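Local coordinates for protein probable zinc protease PqqL (Escherichia coli, PDB 6OFT) that probably works as a zinc-dependent periplasmic metalloendopeptidase of the M16 family, this chain being the first half of the protease, at residues A[363-366]-A[367-371]; A[394-398]-A[399-403]; A[407-410]-A[411-414]; A[3-6]-A[7-11]. All blocks are in the same frame, centred on the assembly; numbering follows the deposited sequence.

Contact 1. Residues A[363-366]-A[367-371]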
loop_
_atom_site.group_PDB
_atom_site.type_symbol
_atom_site.label_atom_id
_atom_site.label_comp_id
_atom_site.label_asym_id
_atom_site.label_seq_id
_atom_site.Cartn_x
_atom_site.Cartn_y
_atom_site.Cartn_z
ATOM N N LEU A 363 12.375 14.742 13.302
ATOM C CA LEU A 363 12.623 16.079 12.765
ATOM C C LEU A 363 14.021 16.195 12.156
ATOM O O LEU A 363 14.173 16.879 11.147
ATOM C CB LEU A 363 12.412 17.175 13.821
ATOM C CG LEU A 363 10.964 17.433 14.265
ATOM C CD1 LEU A 363 10.936 18.321 15.500
ATOM C CD2 LEU A 363 10.111 18.018 13.130
ATOM N N THR A 364 15.034 15.529 12.760
ATOM C CA THR A 364 16.413 15.509 12.231
ATOM C C THR A 364 16.387 14.863 10.829
ATOM O O THR A 364 16.978 15.409 9.893
ATOM C CB THR A 364 17.369 14.777 13.198
ATOM O OG1 THR A 364 17.363 15.448 14.454
ATOM C CG2 THR A 364 18.801 14.691 12.661
ATOM N N TRP A 365 15.679 13.722 10.699
ATOM C CA TRP A 365 15.505 12.995 9.444
ATOM C C TRP A 365 14.765 13.864 8.422
ATOM O O TRP A 365 15.165 13.922 7.257
ATOM C CB TRP A 365 14.734 11.676 9.664
ATOM C CG TRP A 365 14.752 10.796 8.444
ATOM C CD1 TRP A 365 15.706 9.878 8.118
ATOM C CD2 TRP A 365 13.836 10.836 7.335
ATOM N NE1 TRP A 365 15.429 9.323 6.888
ATOM C CE2 TRP A 365 14.280 9.883 6.391
ATOM C CE3 TRP A 365 12.671 11.573 7.054
ATOM C CZ2 TRP A 365 13.611 9.659 5.179
ATOM C CZ3 TRP A 365 12.011 11.355 5.853
ATOM C CH2 TRP A 365 12.478 10.404 4.933
ATOM N N LEU A 366 13.682 14.529 8.864
ATOM C CA LEU A 366 12.864 15.377 8.005
ATOM C C LEU A 366 13.637 16.555 7.470
ATOM O O LEU A 366 13.507 16.868 6.279
ATOM C CB LEU A 366 11.549 15.806 8.686
ATOM C CG LEU A 366 10.516 14.704 8.873
ATOM C CD1 LEU A 366 9.377 15.174 9.720
ATOM C CD2 LEU A 366 10.013 14.155 7.526
ATOM N N LYS A 367 14.481 17.171 8.328
ATOM C CA LYS A 367 15.345 18.291 7.962
ATOM C C LYS A 367 16.373 17.825 6.914
ATOM O O LYS A 367 16.579 18.519 5.914
ATOM C CB LYS A 367 16.053 18.876 9.198
ATOM C CG LYS A 367 16.806 20.173 8.912
ATOM C CD LYS A 367 17.698 20.590 10.075
ATOM C CE LYS A 367 18.637 21.717 9.706
ATOM N NZ LYS A 367 17.937 23.026 9.618
ATOM N N ASN A 368 16.989 16.645 7.131
ATOM C CA ASN A 368 17.957 16.086 6.185
ATOM C C ASN A 368 17.261 15.687 4.861
ATOM O O ASN A 368 17.877 15.820 3.805
ATOM C CB ASN A 368 18.726 14.909 6.799
ATOM C CG ASN A 368 19.884 14.418 5.956
ATOM O OD1 ASN A 368 19.905 13.264 5.509
ATOM N ND2 ASN A 368 20.877 15.277 5.720
ATOM N N ALA A 369 15.969 15.270 4.917
ATOM C CA ALA A 369 15.173 14.924 3.728
ATOM C C ALA A 369 14.949 16.165 2.856
ATOM O O ALA A 369 14.904 16.038 1.642
ATOM C CB ALA A 369 13.836 14.303 4.126
ATOM N N VAL A 370 14.847 17.363 3.461
ATOM C CA VAL A 370 14.710 18.610 2.699
ATOM C C VAL A 370 16.037 18.874 1.969
ATOM O O VAL A 370 16.031 19.143 0.773
ATOM C CB VAL A 370 14.282 19.830 3.567
ATOM C CG1 VAL A 370 14.102 21.084 2.709
ATOM C CG2 VAL A 370 13.006 19.538 4.349
ATOM N N ASP A 371 17.163 18.769 2.692
ATOM C CA ASP A 371 18.508 19.005 2.164
ATOM C C ASP A 371 18.887 18.047 1.037
ATOM O O ASP A 371 19.545 18.460 0.080
ATOM C CB ASP A 371 19.548 18.929 3.293
ATOM C CG ASP A 371 19.397 19.978 4.387
ATOM O OD1 ASP A 371 18.742 21.024 4.132
ATOM O OD2 ASP A 371 19.946 19.760 5.497
HETATM O O HOH W 1 16.934 12.084 6.091
#
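Trp365 and Ala369 make the one apolar side-chain contact across this helical turn. The indole leaves the backbone with CG opposite the backbone N (chi1 -170°), which carries the ring along the helix toward Ala369. Ala369 CB sits over one face of the six-membered ring of Trp365, 4.2 Å from its centroid and 25° off the normal. This is a CH-pi contact, and its closest ring atom is Trp365 CZ3, 3.9 Å from Ala369 CB.

The polar contacts gather at Trp365 O. Trp365 O accepts from Ala369 N at 2.8 Å. Trp365 O also accepts a hydrogen bond from water 1, 2.8 Å away. The same water donates to Asn368 OD1, so the amide is tied to the backbone one turn earlier.

All this lies near the C-terminal end of helix 352-371, on the surface of the second alpha/beta domain. Regular i to i+4 bonds run from Lys367 N to Leu363 O, from Asn368 N to Thr364 O and from Val370 N to Leu366 O. Thr364 OG1 bonds back to Ser360 O.

A valine methyl packs on a backbone carbonyl: Val370 CG2 lies 3.3 Å from Leu366 O. Leu366 itself packs on Tyr402 and Ser405 of helix 398-408.

Contact 2. Residues A[394-398]-A[399-403]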
loop_
_atom_site.group_PDB
_atom_site.type_symbol
_atom_site.label_atom_id
_atom_site.label_comp_id
_atom_site.label_asym_id
_atom_site.label_seq_id
_atom_site.Cartn_x
_atom_site.Cartn_y
_atom_site.Cartn_z
ATOM N N PRO A 394 -3.361 15.682 -0.477
ATOM C CA PRO A 394 -2.284 16.552 -0.984
ATOM C C PRO A 394 -0.903 15.910 -0.899
ATOM O O PRO A 394 -0.579 15.281 0.103
ATOM C CB PRO A 394 -2.392 17.813 -0.115
ATOM C CG PRO A 394 -3.778 17.769 0.474
ATOM C CD PRO A 394 -4.099 16.321 0.637
ATOM N N PHE A 395 -0.115 16.029 -1.975
ATOM C CA PHE A 395 1.253 15.503 -2.033
ATOM C C PHE A 395 2.172 16.565 -1.434
ATOM O O PHE A 395 2.488 17.555 -2.094
ATOM C CB PHE A 395 1.631 15.185 -3.481
ATOM C CG PHE A 395 3.053 14.744 -3.741
ATOM C CD1 PHE A 395 3.455 13.438 -3.469
ATOM C CD2 PHE A 395 3.960 15.601 -4.357
ATOM C CE1 PHE A 395 4.748 13.006 -3.786
ATOM C CE2 PHE A 395 5.250 15.167 -4.681
ATOM C CZ PHE A 395 5.634 13.871 -4.397
ATOM N N LEU A 396 2.531 16.397 -0.153
ATOM C CA LEU A 396 3.351 17.362 0.603
ATOM C C LEU A 396 4.802 17.325 0.178
ATOM O O LEU A 396 5.347 16.251 -0.075
ATOM C CB LEU A 396 3.256 17.098 2.126
ATOM C CG LEU A 396 1.850 16.977 2.775
ATOM C CD1 LEU A 396 1.962 16.588 4.239
ATOM C CD2 LEU A 396 1.043 18.263 2.642
ATOM N N SER A 397 5.439 18.494 0.102
ATOM C CA SER A 397 6.857 18.562 -0.236
ATOM C C SER A 397 7.659 18.174 1.015
ATOM O O SER A 397 7.117 18.311 2.123
ATOM C CB SER A 397 7.219 19.997 -0.609
ATOM O OG SER A 397 7.022 20.893 0.474
ATOM N N PRO A 398 8.963 17.799 0.890
ATOM C CA PRO A 398 9.788 17.585 2.097
ATOM C C PRO A 398 9.784 18.800 3.043
ATOM O O PRO A 398 9.752 18.617 4.262
ATOM C CB PRO A 398 11.199 17.346 1.524
ATOM C CG PRO A 398 10.948 16.808 0.154
ATOM C CD PRO A 398 9.755 17.563 -0.341
ATOM N N GLU A 399 9.786 20.030 2.488
ATOM C CA GLU A 399 9.756 21.279 3.265
ATOM C C GLU A 399 8.432 21.438 4.036
ATOM O O GLU A 399 8.473 21.708 5.234
ATOM C CB GLU A 399 10.046 22.483 2.351
ATOM C CG GLU A 399 9.996 23.856 3.006
ATOM C CD GLU A 399 10.941 24.168 4.151
ATOM O OE1 GLU A 399 12.000 23.514 4.278
ATOM O OE2 GLU A 399 10.609 25.088 4.928
ATOM N N GLU A 400 7.272 21.221 3.372
ATOM C CA GLU A 400 5.972 21.286 4.055
ATOM C C GLU A 400 5.871 20.226 5.145
ATOM O O GLU A 400 5.386 20.529 6.238
ATOM C CB GLU A 400 4.801 21.163 3.065
ATOM C CG GLU A 400 3.415 21.086 3.697
ATOM C CD GLU A 400 2.863 22.294 4.441
ATOM O OE1 GLU A 400 1.696 22.226 4.888
ATOM O OE2 GLU A 400 3.583 23.305 4.585
ATOM N N THR A 401 6.326 18.980 4.853
ATOM C CA THR A 401 6.307 17.864 5.813
ATOM C C THR A 401 7.104 18.254 7.061
ATOM O O THR A 401 6.615 18.086 8.172
ATOM C CB THR A 401 6.812 16.571 5.152
ATOM O OG1 THR A 401 6.020 16.310 3.996
ATOM C CG2 THR A 401 6.740 15.376 6.072
ATOM N N TYR A 402 8.296 18.816 6.874
ATOM C CA TYR A 402 9.153 19.278 7.968
ATOM C C TYR A 402 8.505 20.398 8.822
ATOM O O TYR A 402 8.477 20.284 10.056
ATOM C CB TYR A 402 10.528 19.703 7.409
ATOM C CG TYR A 402 11.478 20.225 8.465
ATOM C CD1 TYR A 402 11.884 19.419 9.525
ATOM C CD2 TYR A 402 11.989 21.518 8.392
ATOM C CE1 TYR A 402 12.755 19.894 10.503
ATOM C CE2 TYR A 402 12.864 22.005 9.363
ATOM C CZ TYR A 402 13.240 21.189 10.420
ATOM O OH TYR A 402 14.117 21.647 11.368
ATOM N N GLN A 403 8.019 21.484 8.166
ATOM C CA GLN A 403 7.358 22.630 8.813
ATOM C C GLN A 403 6.071 22.198 9.550
ATOM O O GLN A 403 5.884 22.570 10.711
ATOM C CB GLN A 403 7.034 23.731 7.788
ATOM C CG GLN A 403 8.241 24.541 7.307
ATOM C CD GLN A 403 7.880 25.697 6.377
ATOM O OE1 GLN A 403 8.550 26.738 6.355
ATOM N NE2 GLN A 403 6.831 25.548 5.571
#
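Ser397 turns its OG between its own backbone N and carbonyl carbon (chi1 62°), which aims the hydroxyl at the start of the helix. Thr401 holds OG1 beside its backbone N (chi1 -56°), which brings OG1 to the carbonyl O of Ser397. The result is an N-cap for helix 398-408. Ser397 OG accepts from Glu400 N at 2.9 Å, and the bond is nearly straight, 167° at the hydrogen. The Glu400 carboxylate lies against Pro4, not back at Ser397 N, so this is a plain serine N-cap and not a capping box.

Ser397 O is gripped twice by one residue. Thr401 N comes in nearly along the C=O axis, 2.9 Å from Ser397 O. Thr401 OG1 donates to Ser397 O from above the carbonyl plane at 3.0 Å. The two donors share the oxygen from different directions, and the OG1 bond holds the threonine side chain in this rotamer. One residue on, Tyr402 N bonds to Pro398 O at 3.0 Å, and the regular helix is under way. Pro398 has no N-H to offer, which costs nothing in the first turn of a helix.

Leu396 packs over this turn from the loop side. Its side chain runs roughly at right angles to Thr401 and obliquely across Glu400. Leu396 CB lies 3.4 Å from Thr401 OG1, and its CD2 branch rests on Glu400 CG at 3.8 Å.

Contact 3. Residues A[407-410]-A[411-414]; sequences RLWQ and QITV
Trp409 O is gripped by two donors. Ile412 N reaches Trp409 O at 3.0 Å from well above the carbonyl plane, as the tight turn demands. Lys359 NZ, from helix 352-371, is the second donor. The same ammonium group also bonds to Ile412 O, so one lysine ties together both ends of the turn. The overlapping turn one residue earlier is built alike. Gln411 N bonds to Leu408 O at 3.1 Å, again from above the carbonyl plane.

Gln411 adds a water bridge. Gln411 NE2 donates to water 2 at 2.8 Å, and water 2 donates to Arg407 O at 2.8 Å. The side chain is extended beyond CG and runs beside Leu408, pointing the same way. Leu408 CD2 lies 3.7 Å from Gln411 NE2. The leucine also meets Phe274 of helix 271-296, and Arg407 makes a salt bridge to Glu271 of that helix.

Trp409 and Ile412 also lie side by side. Ile412 has CG1 opposite its carbonyl carbon (chi1 -57°), which directs CD1 back toward the indole. The two CD1 atoms of Trp409 and Ile412 are 3.5 Å apart. The rest of the indole is buried between helices, against Ala278 and Met282 on one helix and Arg362, Leu363 and Leu366 on another.

The i to i+3 bonds mark a 3-10 turn following helix 398-408. The chain then straightens to Thr413, the N-cap of helix 414-425. Thr413 N is hydrogen-bonded to Ser416 OG, and Thr413 OG1 caps a backbone N just beyond, consistent with a capping box in the short connection between helices 398-408 and 414-425.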
loop_
_atom_site.group_PDB
_atom_site.type_symbol
_atom_site.label_atom_id
_atom_site.label_comp_id
_atom_site.label_asym_id
_atom_site.label_seq_id
_atom_site.Cartn_x
_atom_site.Cartn_y
_atom_site.Cartn_z
ATOM N N ARG A 407 5.437 22.190 13.734
ATOM C CA ARG A 407 4.326 22.950 14.299
ATOM C C ARG A 407 3.185 22.077 14.870
ATOM O O ARG A 407 2.744 22.329 15.980
ATOM C CB ARG A 407 3.793 23.946 13.261
ATOM C CG ARG A 407 2.576 24.747 13.729
ATOM C CD ARG A 407 2.173 25.798 12.725
ATOM N NE ARG A 407 1.769 25.211 11.450
ATOM C CZ ARG A 407 0.516 24.920 11.129
ATOM N NH1 ARG A 407 -0.470 25.162 11.987
ATOM N NH2 ARG A 407 0.237 24.392 9.948
ATOM N N LEU A 408 2.665 21.116 14.103
ATOM C CA LEU A 408 1.527 20.305 14.552
ATOM C C LEU A 408 1.864 19.259 15.620
ATOM O O LEU A 408 0.986 18.940 16.430
ATOM C CB LEU A 408 0.785 19.654 13.377
ATOM C CG LEU A 408 0.129 20.632 12.382
ATOM C CD1 LEU A 408 -0.535 19.879 11.255
ATOM C CD2 LEU A 408 -0.889 21.565 13.075
ATOM N N TRP A 409 3.110 18.735 15.643
ATOM C CA TRP A 409 3.488 17.732 16.645
ATOM C C TRP A 409 3.515 18.290 18.069
ATOM O O TRP A 409 3.511 17.499 19.004
ATOM C CB TRP A 409 4.821 17.039 16.319
ATOM C CG TRP A 409 4.826 16.114 15.134
ATOM C CD1 TRP A 409 3.748 15.665 14.431
ATOM C CD2 TRP A 409 5.978 15.489 14.548
ATOM N NE1 TRP A 409 4.155 14.799 13.444
ATOM C CE2 TRP A 409 5.518 14.676 13.488
ATOM C CE3 TRP A 409 7.358 15.535 14.818
ATOM C CZ2 TRP A 409 6.388 13.926 12.687
ATOM C CZ3 TRP A 409 8.218 14.787 14.028
ATOM C CH2 TRP A 409 7.734 14.004 12.970
ATOM N N GLN A 410 3.476 19.634 18.254
ATOM C CA GLN A 410 3.454 20.198 19.611
ATOM C C GLN A 410 2.069 19.981 20.278
ATOM O O GLN A 410 1.943 20.080 21.499
ATOM C CB GLN A 410 3.959 21.656 19.661
ATOM C CG GLN A 410 3.121 22.698 18.930
ATOM C CD GLN A 410 3.916 23.903 18.458
ATOM O OE1 GLN A 410 4.985 23.795 17.837
ATOM N NE2 GLN A 410 3.388 25.087 18.704
ATOM N N GLN A 411 1.069 19.572 19.480
ATOM C CA GLN A 411 -0.260 19.186 19.960
ATOM C C GLN A 411 -0.260 17.704 20.421
ATOM O O GLN A 411 -1.231 17.244 21.024
ATOM C CB GLN A 411 -1.311 19.402 18.853
ATOM C CG GLN A 411 -1.724 20.858 18.752
ATOM C CD GLN A 411 -2.644 21.091 17.602
ATOM O OE1 GLN A 411 -3.813 20.705 17.629
ATOM N NE2 GLN A 411 -2.132 21.722 16.560
ATOM N N ILE A 412 0.819 16.960 20.115
ATOM C CA ILE A 412 0.957 15.548 20.513
ATOM C C ILE A 412 1.683 15.492 21.846
ATOM O O ILE A 412 2.825 15.937 21.948
ATOM C CB ILE A 412 1.637 14.701 19.406
ATOM C CG1 ILE A 412 0.838 14.819 18.077
ATOM C CG2 ILE A 412 1.817 13.217 19.855
ATOM C CD1 ILE A 412 1.552 14.303 16.859
ATOM N N THR A 413 1.001 15.001 22.883
ATOM C CA THR A 413 1.577 14.929 24.229
ATOM C C THR A 413 1.562 13.506 24.743
ATOM O O THR A 413 0.960 12.628 24.131
ATOM C CB THR A 413 0.831 15.860 25.211
ATOM O OG1 THR A 413 -0.528 15.440 25.318
ATOM C CG2 THR A 413 0.932 17.340 24.836
ATOM N N VAL A 414 2.216 13.287 25.892
ATOM C CA VAL A 414 2.227 12.019 26.601
ATOM C C VAL A 414 0.770 11.718 27.025
ATOM O O VAL A 414 0.349 10.564 26.981
ATOM C CB VAL A 414 3.211 12.148 27.789
ATOM C CG1 VAL A 414 2.775 11.339 29.002
ATOM C CG2 VAL A 414 4.625 11.779 27.346
HETATM O O HOH W 2 0.293 23.012 17.076
#

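Contact 4. Residues A[3-6]-A[7-11]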
loop_
_atom_site.group_PDB
_atom_site.type_symbol
_atom_site.label_atom_id
_atom_site.label_comp_id
_atom_site.label_asym_id
_atom_site.label_seq_id
_atom_site.Cartn_x
_atom_site.Cartn_y
_atom_site.Cartn_z
ATOM N N LEU A 3 -4.274 21.200 3.542
ATOM C CA LEU A 3 -2.821 21.151 3.394
ATOM C C LEU A 3 -2.366 21.493 1.970
ATOM O O LEU A 3 -2.954 20.979 1.016
ATOM C CB LEU A 3 -2.275 19.772 3.804
ATOM C CG LEU A 3 -2.596 19.263 5.211
ATOM C CD1 LEU A 3 -1.907 17.949 5.466
ATOM C CD2 LEU A 3 -2.242 20.291 6.299
ATOM N N PRO A 4 -1.307 22.320 1.793
ATOM C CA PRO A 4 -0.852 22.636 0.422
ATOM C C PRO A 4 -0.053 21.492 -0.198
ATOM O O PRO A 4 0.606 20.730 0.522
ATOM C CB PRO A 4 0.039 23.871 0.625
ATOM C CG PRO A 4 0.617 23.692 2.001
ATOM C CD PRO A 4 -0.480 23.007 2.809
ATOM N N GLN A 5 -0.121 21.364 -1.532
ATOM C CA GLN A 5 0.668 20.357 -2.234
ATOM C C GLN A 5 2.012 21.003 -2.584
ATOM O O GLN A 5 2.123 22.235 -2.611
ATOM C CB GLN A 5 -0.064 19.777 -3.479
ATOM C CG GLN A 5 -0.314 20.785 -4.615
ATOM C CD GLN A 5 -1.041 20.231 -5.832
ATOM O OE1 GLN A 5 -1.871 19.301 -5.753
ATOM N NE2 GLN A 5 -0.763 20.831 -6.991
ATOM N N ASP A 6 3.038 20.169 -2.805
ATOM C CA ASP A 6 4.389 20.575 -3.175
ATOM C C ASP A 6 4.329 21.612 -4.280
ATOM O O ASP A 6 3.724 21.408 -5.335
ATOM C CB ASP A 6 5.189 19.333 -3.634
ATOM C CG ASP A 6 6.668 19.550 -3.905
ATOM O OD1 ASP A 6 7.451 18.632 -3.648
ATOM O OD2 ASP A 6 7.042 20.645 -4.362
ATOM N N GLU A 7 4.944 22.737 -3.993
ATOM C CA GLU A 7 5.131 23.916 -4.799
ATOM C C GLU A 7 5.552 23.604 -6.262
ATOM O O GLU A 7 5.074 24.261 -7.192
ATOM C CB GLU A 7 6.247 24.668 -4.076
ATOM C CG GLU A 7 6.411 26.069 -4.482
ATOM C CD GLU A 7 7.593 26.237 -5.389
ATOM O OE1 GLU A 7 8.666 25.626 -5.168
ATOM O OE2 GLU A 7 7.423 27.013 -6.341
ATOM N N LYS A 8 6.447 22.604 -6.442
ATOM C CA LYS A 8 6.975 22.139 -7.739
ATOM C C LYS A 8 6.015 21.201 -8.508
ATOM O O LYS A 8 6.248 20.920 -9.689
ATOM C CB LYS A 8 8.338 21.441 -7.546
ATOM C CG LYS A 8 9.438 22.346 -6.981
ATOM C CD LYS A 8 10.814 21.806 -7.338
ATOM C CE LYS A 8 11.558 21.198 -6.179
ATOM N NZ LYS A 8 12.162 22.234 -5.306
ATOM N N LEU A 9 4.959 20.695 -7.841
ATOM C CA LEU A 9 4.003 19.799 -8.487
ATOM C C LEU A 9 3.052 20.560 -9.415
ATOM O O LEU A 9 2.481 21.586 -9.028
ATOM C CB LEU A 9 3.216 18.966 -7.455
ATOM C CG LEU A 9 2.193 17.972 -8.000
ATOM C CD1 LEU A 9 2.871 16.818 -8.743
ATOM C CD2 LEU A 9 1.311 17.437 -6.878
ATOM N N ILE A 10 2.875 20.039 -10.631
ATOM C CA ILE A 10 1.980 20.645 -11.616
ATOM C C ILE A 10 0.781 19.712 -11.766
ATOM O O ILE A 10 0.966 18.554 -12.116
ATOM C CB ILE A 10 2.745 20.871 -12.945
ATOM C CG1 ILE A 10 3.886 21.889 -12.759
ATOM C CG2 ILE A 10 1.807 21.296 -14.071
ATOM C CD1 ILE A 10 5.034 21.692 -13.689
ATOM N N THR A 11 -0.427 20.192 -11.431
ATOM C CA THR A 11 -1.656 19.397 -11.534
ATOM C C THR A 11 -2.676 20.124 -12.383
ATOM O O THR A 11 -2.676 21.350 -12.445
ATOM C CB THR A 11 -2.269 19.042 -10.157
ATOM O OG1 THR A 11 -2.538 20.237 -9.423
ATOM C CG2 THR A 11 -1.405 18.113 -9.351
HETATM O O HOH W 3 1.489 22.937 -6.449
#
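Asp6 holds the turn through two backbone N-H groups. Asp6 OD2 accepts from Lys8 N at 2.9 Å, on the anti side and 27° out of the carboxylate plane. Asp6 O accepts from Leu9 N, also at 2.9 Å, with the donor above the carbonyl plane. The other carboxylate oxygen, OD1, bonds to Tyr23 OH on strand 19-24, so Asp6 is fixed on both oxygens.

Gln5 reaches past the turn. Gln5 NE2 donates to Thr11 OG1 at 3.1 Å, with the hydroxyl close to the amide plane. Gln5 NE2 also donates to water 3 at 3.1 Å. That water donates hydrogen bonds to Asp6 O and Leu9 O, and so bridges the mouth of the turn.

The backbone forms a type I beta turn from Asp6 to Leu9, with an Asx turn closed by the aspartate. It leads into strand 10-13, an outermost strand of the six-stranded sheet in the first alpha/beta domain.

Packing is lighter. Leu9 CD2 lies 3.8 Å from Gln5 CD, and the two side chains cross at about a right angle. Leu9 also meets Tyr23. Lys8 CB passes 3.5 Å from Asp6 OD2, and the lysine side chain continues to a bound phosphate ion, probably from the crystallisation liquor.

All four contacts are local, and all lie away from the predicted zinc site. Contacts 1 and 2 are on the surface, while contacts 3 and 4 are partly buried. Contacts 2 and 3 stand at the two ends of helix 398-408, with centres about 17 Å apart. Contact 1 lies on helix 352-371, which packs along that helix: Leu363 O meets Tyr402 CE1, and contact 1 also touches contact 3. Contact 4 joins the set through a probable hydrogen bond from Asp6 N to Phe395 O. Contact 1, in the last turns of its helix, relies on backbone bonds and one ring face. The end and turn contacts rely more on hydroxyl, amide and carboxylate groups or water.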